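Local coordinates for high-affinity zinc uptake system protein znuA (Streptococcus suis, PDB 3MFQ) that probably captures zinc or other metal ions outside the cell as the solute-binding component of a metal-uptake transporter, at residues S114-A119 with K140-L145; D146-W151 with M269-V274. All coordinates share one frame; numbering follows the deposited sequence.

In the fold
Both contacts use helix 131-156, the longest helix of the chain, and their centres lie 14 Å apart. Interaction 1 comes first along the chain: its second segment, K140-L145, in the middle of helix 131-156, pairs antiparallel with the preceding helix 109-123. Interaction 2 follows at once with D146-W151, but its partner M269-V274 belongs to the C-terminal helix 266-281 and runs parallel. One long helix thus joins a neighbour close in sequence to one 118 residues further on. A long helix tying two lobes together, with the metal between them, is the mark of this family of metal-binding proteins; helix 131-156 is consistent with that role. Here H41, H104, H170 and D254 bind the zinc.

Interaction 1 (S114-A119 with K140-L145); sequences SAVAVA and KYQAQL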
loop_
_atom_site.group_PDB
_atom_site.type_symbol
_atom_site.label_atom_id
_atom_site.label_comp_id
_atom_site.label_asym_id
_atom_site.label_seq_id
_atom_site.Cartn_x
_atom_site.Cartn_y
_atom_site.Cartn_z
ATOM N N SER A 114 -8.523 9.708 -5.655
ATOM C CA SER A 114 -8.687 10.905 -4.845
ATOM C C SER A 114 -7.327 11.505 -4.528
ATOM O O SER A 114 -7.102 12.696 -4.736
ATOM C CB SER A 114 -9.430 10.580 -3.550
ATOM O OG SER A 114 -9.574 11.736 -2.742
ATOM N N ALA A 115 -6.421 10.670 -4.026
ATOM C CA ALA A 115 -5.061 11.098 -3.719
ATOM C C ALA A 115 -4.404 11.735 -4.939
ATOM O O ALA A 115 -3.798 12.804 -4.847
ATOM C CB ALA A 115 -4.239 9.915 -3.231
ATOM N N VAL A 116 -4.535 11.066 -6.080
ATOM C CA VAL A 116 -4.014 11.567 -7.344
ATOM C C VAL A 116 -4.476 12.992 -7.598
ATOM O O VAL A 116 -3.715 13.819 -8.097
ATOM C CB VAL A 116 -4.468 10.683 -8.518
ATOM C CG1 VAL A 116 -4.302 11.420 -9.840
ATOM C CG2 VAL A 116 -3.702 9.366 -8.518
ATOM N N ALA A 117 -5.725 13.274 -7.248
ATOM C CA ALA A 117 -6.306 14.596 -7.461
ATOM C C ALA A 117 -5.606 15.658 -6.621
ATOM O O ALA A 117 -5.221 16.709 -7.133
ATOM C CB ALA A 117 -7.791 14.575 -7.156
ATOM N N VAL A 118 -5.448 15.380 -5.331
ATOM C CA VAL A 118 -4.747 16.287 -4.429
ATOM C C VAL A 118 -3.337 16.566 -4.940
ATOM O O VAL A 118 -2.901 17.715 -4.995
ATOM C CB VAL A 118 -4.665 15.717 -3.000
ATOM C CG1 VAL A 118 -3.855 16.641 -2.105
ATOM C CG2 VAL A 118 -6.057 15.507 -2.433
ATOM N N ALA A 119 -2.632 15.503 -5.317
ATOM C CA ALA A 119 -1.276 15.620 -5.841
ATOM C C ALA A 119 -1.246 16.504 -7.079
ATOM O O ALA A 119 -0.361 17.345 -7.235
ATOM C CB ALA A 119 -0.716 14.249 -6.159
ATOM N N LYS A 140 -5.317 11.621 -17.977
ATOM C CA LYS A 140 -4.864 10.392 -18.617
ATOM C C LYS A 140 -4.572 9.294 -17.597
ATOM O O LYS A 140 -4.791 8.115 -17.869
ATOM C CB LYS A 140 -3.625 10.652 -19.473
ATOM C CG LYS A 140 -3.059 9.398 -20.117
ATOM C CD LYS A 140 -1.771 9.688 -20.870
ATOM C CE LYS A 140 -1.183 8.416 -21.461
ATOM N NZ LYS A 140 0.045 8.691 -22.256
ATOM N N TYR A 141 -4.078 9.680 -16.426
ATOM C CA TYR A 141 -3.769 8.704 -15.386
ATOM C C TYR A 141 -5.024 8.300 -14.617
ATOM O O TYR A 141 -5.159 7.152 -14.195
ATOM C CB TYR A 141 -2.692 9.230 -14.434
ATOM C CG TYR A 141 -2.188 8.195 -13.448
ATOM C CD1 TYR A 141 -1.643 6.995 -13.888
ATOM C CD2 TYR A 141 -2.248 8.420 -12.079
ATOM C CE1 TYR A 141 -1.179 6.046 -12.992
ATOM C CE2 TYR A 141 -1.787 7.477 -11.175
ATOM C CZ TYR A 141 -1.253 6.294 -11.638
ATOM O OH TYR A 141 -0.794 5.360 -10.739
ATOM N N GLN A 142 -5.942 9.244 -14.436
ATOM C CA GLN A 142 -7.221 8.932 -13.813
ATOM C C GLN A 142 -7.929 7.850 -14.618
ATOM O O GLN A 142 -8.442 6.880 -14.062
ATOM C CB GLN A 142 -8.104 10.177 -13.720
ATOM C CG GLN A 142 -7.636 11.211 -12.709
ATOM C CD GLN A 142 -7.832 10.768 -11.269
ATOM O OE1 GLN A 142 -7.717 11.571 -10.343
ATOM N NE2 GLN A 142 -8.133 9.490 -11.075
ATOM N N ALA A 143 -7.944 8.027 -15.934
ATOM C CA ALA A 143 -8.573 7.069 -16.832
ATOM C C ALA A 143 -7.860 5.727 -16.780
ATOM O O ALA A 143 -8.494 4.678 -16.878
ATOM C CB ALA A 143 -8.590 7.604 -18.249
ATOM N N GLN A 144 -6.540 5.762 -16.636
ATOM C CA GLN A 144 -5.756 4.537 -16.535
ATOM C C GLN A 144 -6.099 3.798 -15.253
ATOM O O GLN A 144 -6.111 2.567 -15.219
ATOM C CB GLN A 144 -4.260 4.843 -16.587
ATOM C CG GLN A 144 -3.767 5.277 -17.952
ATOM C CD GLN A 144 -2.285 5.569 -17.964
ATOM O OE1 GLN A 144 -1.703 5.846 -19.011
ATOM N NE2 GLN A 144 -1.662 5.508 -16.794
ATOM N N LEU A 145 -6.378 4.558 -14.198
ATOM C CA LEU A 145 -6.812 3.978 -12.936
ATOM C C LEU A 145 -8.208 3.387 -13.100
ATOM O O LEU A 145 -8.525 2.350 -12.520
ATOM C CB LEU A 145 -6.794 5.029 -11.826
ATOM C CG LEU A 145 -5.419 5.593 -11.452
ATOM C CD1 LEU A 145 -5.550 6.786 -10.518
ATOM C CD2 LEU A 145 -4.549 4.516 -10.829
#
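The phenol ring of Y141 forms one wall of this contact. Over one face sits CG of L145, one helical turn further on in the same segment, 4.1 Å above the plane and displaced toward the rim. At the edge, near the plane, V116 CG2 comes from helix 109-123 and lies 3.8 Å from Y141 CE2; the Q144 amide also meets the edge, through NE2. Y141 CG is anti to the backbone N (chi1 -172°), which carries the ring beside helix 109-123, where V116 crosses it obliquely.

V116 is the only residue of S114-A119 that enters deeply, and its two methyls divide the work. CG1, anti to the backbone N, faces the end of Q142, with CG1 to Q142 CD at 3.9 Å. CG2, anti to the carbonyl carbon, points between Y141 and L145 and reaches L145 CD1, tip to tip, at 3.8 Å. A branched valine suits this place, since its methyls meet three side chains from a short stem. The two segments belong to consecutive helices of an antiparallel helical hairpin, with axes 10.6 Å apart at closest approach and 172° between their directions; V116 and Q142 are the nearest residues by CA. No hydrogen bond crosses, and the interface is apolar except where Q142 bends at chi2 to bring its amide beside V116 at the more open margin. A117, small enough to let that amide pass close by, borders it there. On the inner side V116 also touches M19 and L23 of helix 14-24, while Y141 packs on F266 and I267 of helix 266-281, where its broad ring bridges from one helix pair to the third helix.

Interaction 2 (D146-W151 with M269-V274); sequences DDLHAW and MYKHNV
W151 lays one face of its indole against the side chain of K271. The lysine CG stands over the six-membered ring, 3.9 Å from its centroid and 14° off the ring normal, a CH-pi contact. From there the chain stays fully extended and carries NZ over the five-membered ring, 5.3 Å from its centroid, where a cation-pi attraction can be weak at most. Nearer the lysine backbone, K271 CB meets W151 CH2 at 3.6 Å. V274, one turn beyond Y270, touches the outer end of the same indole, the two side chains sliding past each other in opposite directions, with V274 CG1 3.6 Å from W151 CZ3. L148, one turn before W151, crosses Y270 obliquely, with L148 CD2 at 4.1 Å from Y270 CD2.

Behind these contacts stand the first side-chain torsions, set on two regular helices. Both L148 and W151 have CG anti to the backbone N, so leucine and indole reach across to the parallel helix 266-281; the axes come within 11.1 Å, at 3° to each other. Large side chains suit so wide a gap. I109 of helix 109-123 touches both L148 and Y270, while V274 also packs on V152, E155 and L156 further along helix 131-156. On the other side of the C-terminal helix, H272 NE2 and N273 ND2 donate to the backbone oxygens of E250 and F252, tying it to the chain that leads to the zinc ligand D254.

No hydrogen bond links the two segments. The aliphatic part of K271 therefore does the packing, as dispersion against the indole face, while its ammonium lies at the partly exposed margin, where it can probably keep its charge; cohesion here is chiefly apolar.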
loop_
_atom_site.group_PDB
_atom_site.type_symbol
_atom_site.label_atom_id
_atom_site.label_comp_id
_atom_site.label_asym_id
_atom_site.label_seq_id
_atom_site.Cartn_x
_atom_site.Cartn_y
_atom_site.Cartn_z
ATOM N N ASP A 146 -9.036 4.050 -13.903
ATOM C CA ASP A 146 -10.372 3.552 -14.216
ATOM C C ASP A 146 -10.294 2.193 -14.908
ATOM O O ASP A 146 -10.902 1.219 -14.461
ATOM C CB ASP A 146 -11.119 4.543 -15.111
ATOM C CG ASP A 146 -11.337 5.884 -14.443
ATOM O OD1 ASP A 146 -11.557 6.881 -15.160
ATOM O OD2 ASP A 146 -11.286 5.943 -13.198
ATOM N N ASP A 147 -9.546 2.142 -16.005
ATOM C CA ASP A 147 -9.345 0.905 -16.749
ATOM C C ASP A 147 -8.796 -0.176 -15.828
ATOM O O ASP A 147 -9.186 -1.341 -15.917
ATOM C CB ASP A 147 -8.382 1.134 -17.916
ATOM C CG ASP A 147 -8.844 2.241 -18.847
ATOM O OD1 ASP A 147 -8.023 2.712 -19.661
ATOM O OD2 ASP A 147 -10.024 2.643 -18.765
ATOM N N LEU A 148 -7.888 0.223 -14.942
ATOM C CA LEU A 148 -7.277 -0.695 -13.990
ATOM C C LEU A 148 -8.316 -1.381 -13.108
ATOM O O LEU A 148 -8.263 -2.593 -12.903
ATOM C CB LEU A 148 -6.258 0.043 -13.121
ATOM C CG LEU A 148 -5.628 -0.772 -11.989
ATOM C CD1 LEU A 148 -4.944 -2.017 -12.532
ATOM C CD2 LEU A 148 -4.649 0.076 -11.187
ATOM N N HIS A 149 -9.258 -0.602 -12.585
ATOM C CA HIS A 149 -10.288 -1.146 -11.711
ATOM C C HIS A 149 -11.096 -2.220 -12.427
ATOM O O HIS A 149 -11.469 -3.230 -11.831
ATOM C CB HIS A 149 -11.213 -0.041 -11.200
ATOM C CG HIS A 149 -12.217 -0.513 -10.193
ATOM N ND1 HIS A 149 -12.033 -0.373 -8.835
ATOM C CD2 HIS A 149 -13.414 -1.128 -10.348
ATOM C CE1 HIS A 149 -13.072 -0.880 -8.195
ATOM N NE2 HIS A 149 -13.924 -1.344 -9.092
ATOM N N ALA A 150 -11.363 -1.998 -13.709
ATOM C CA ALA A 150 -12.094 -2.967 -14.514
ATOM C C ALA A 150 -11.256 -4.222 -14.729
ATOM O O ALA A 150 -11.783 -5.332 -14.769
ATOM C CB ALA A 150 -12.491 -2.357 -15.846
ATOM N N TRP A 151 -9.947 -4.035 -14.860
ATOM C CA TRP A 151 -9.024 -5.143 -15.071
ATOM C C TRP A 151 -8.989 -6.058 -13.856
ATOM O O TRP A 151 -9.070 -7.279 -13.983
ATOM C CB TRP A 151 -7.622 -4.609 -15.360
ATOM C CG TRP A 151 -6.605 -5.671 -15.656
ATOM C CD1 TRP A 151 -6.278 -6.172 -16.883
ATOM C CD2 TRP A 151 -5.775 -6.354 -14.711
ATOM N NE1 TRP A 151 -5.299 -7.127 -16.760
ATOM C CE2 TRP A 151 -4.973 -7.259 -15.436
ATOM C CE3 TRP A 151 -5.632 -6.292 -13.322
ATOM C CZ2 TRP A 151 -4.043 -8.092 -14.820
ATOM C CZ3 TRP A 151 -4.710 -7.120 -12.712
ATOM C CH2 TRP A 151 -3.928 -8.008 -13.459
ATOM N N MET A 269 2.471 -2.662 -10.001
ATOM C CA MET A 269 2.497 -3.277 -8.684
ATOM C C MET A 269 1.139 -3.891 -8.385
ATOM O O MET A 269 1.040 -4.942 -7.760
ATOM C CB MET A 269 2.857 -2.243 -7.616
ATOM C CG MET A 269 2.737 -2.743 -6.184
ATOM S SD MET A 269 1.049 -2.708 -5.547
ATOM C CE MET A 269 0.740 -0.946 -5.494
ATOM N N TYR A 270 0.089 -3.224 -8.844
ATOM C CA TYR A 270 -1.270 -3.687 -8.610
ATOM C C TYR A 270 -1.547 -4.979 -9.364
ATOM O O TYR A 270 -2.021 -5.962 -8.789
ATOM C CB TYR A 270 -2.264 -2.624 -9.060
ATOM C CG TYR A 270 -3.449 -2.471 -8.150
ATOM C CD1 TYR A 270 -4.353 -3.506 -7.977
ATOM C CD2 TYR A 270 -3.671 -1.282 -7.467
ATOM C CE1 TYR A 270 -5.435 -3.366 -7.148
ATOM C CE2 TYR A 270 -4.760 -1.134 -6.634
ATOM C CZ TYR A 270 -5.639 -2.182 -6.478
ATOM O OH TYR A 270 -6.731 -2.055 -5.652
ATOM N N LYS A 271 -1.263 -4.962 -10.661
ATOM C CA LYS A 271 -1.483 -6.127 -11.505
ATOM C C LYS A 271 -0.692 -7.309 -10.970
ATOM O O LYS A 271 -1.210 -8.419 -10.868
ATOM C CB LYS A 271 -1.074 -5.831 -12.948
ATOM C CG LYS A 271 -1.889 -4.737 -13.616
ATOM C CD LYS A 271 -1.446 -4.523 -15.055
ATOM C CE LYS A 271 -2.256 -3.427 -15.724
ATOM N NZ LYS A 271 -1.825 -3.203 -17.131
ATOM N N HIS A 272 0.566 -7.059 -10.627
ATOM C CA HIS A 272 1.427 -8.082 -10.051
ATOM C C HIS A 272 0.757 -8.757 -8.859
ATOM O O HIS A 272 0.705 -9.985 -8.774
ATOM C CB HIS A 272 2.759 -7.473 -9.622
ATOM C CG HIS A 272 3.610 -8.396 -8.804
ATOM N ND1 HIS A 272 4.584 -9.195 -9.359
ATOM C CD2 HIS A 272 3.629 -8.644 -7.474
ATOM C CE1 HIS A 272 5.170 -9.897 -8.405
ATOM N NE2 HIS A 272 4.608 -9.581 -7.251
ATOM N N ASN A 273 0.250 -7.946 -7.938
ATOM C CA ASN A 273 -0.444 -8.470 -6.773
ATOM C C ASN A 273 -1.639 -9.325 -7.174
ATOM O O ASN A 273 -1.800 -10.447 -6.697
ATOM C CB ASN A 273 -0.884 -7.331 -5.851
ATOM C CG ASN A 273 0.264 -6.765 -5.034
ATOM O OD1 ASN A 273 1.410 -7.193 -5.170
ATOM N ND2 ASN A 273 -0.043 -5.803 -4.173
ATOM N N VAL A 274 -2.468 -8.788 -8.063
ATOM C CA VAL A 274 -3.679 -9.473 -8.501
ATOM C C VAL A 274 -3.397 -10.818 -9.171
ATOM O O VAL A 274 -3.959 -11.836 -8.775
ATOM C CB VAL A 274 -4.501 -8.592 -9.452
ATOM C CG1 VAL A 274 -5.566 -9.416 -10.141
ATOM C CG2 VAL A 274 -5.122 -7.436 -8.689
#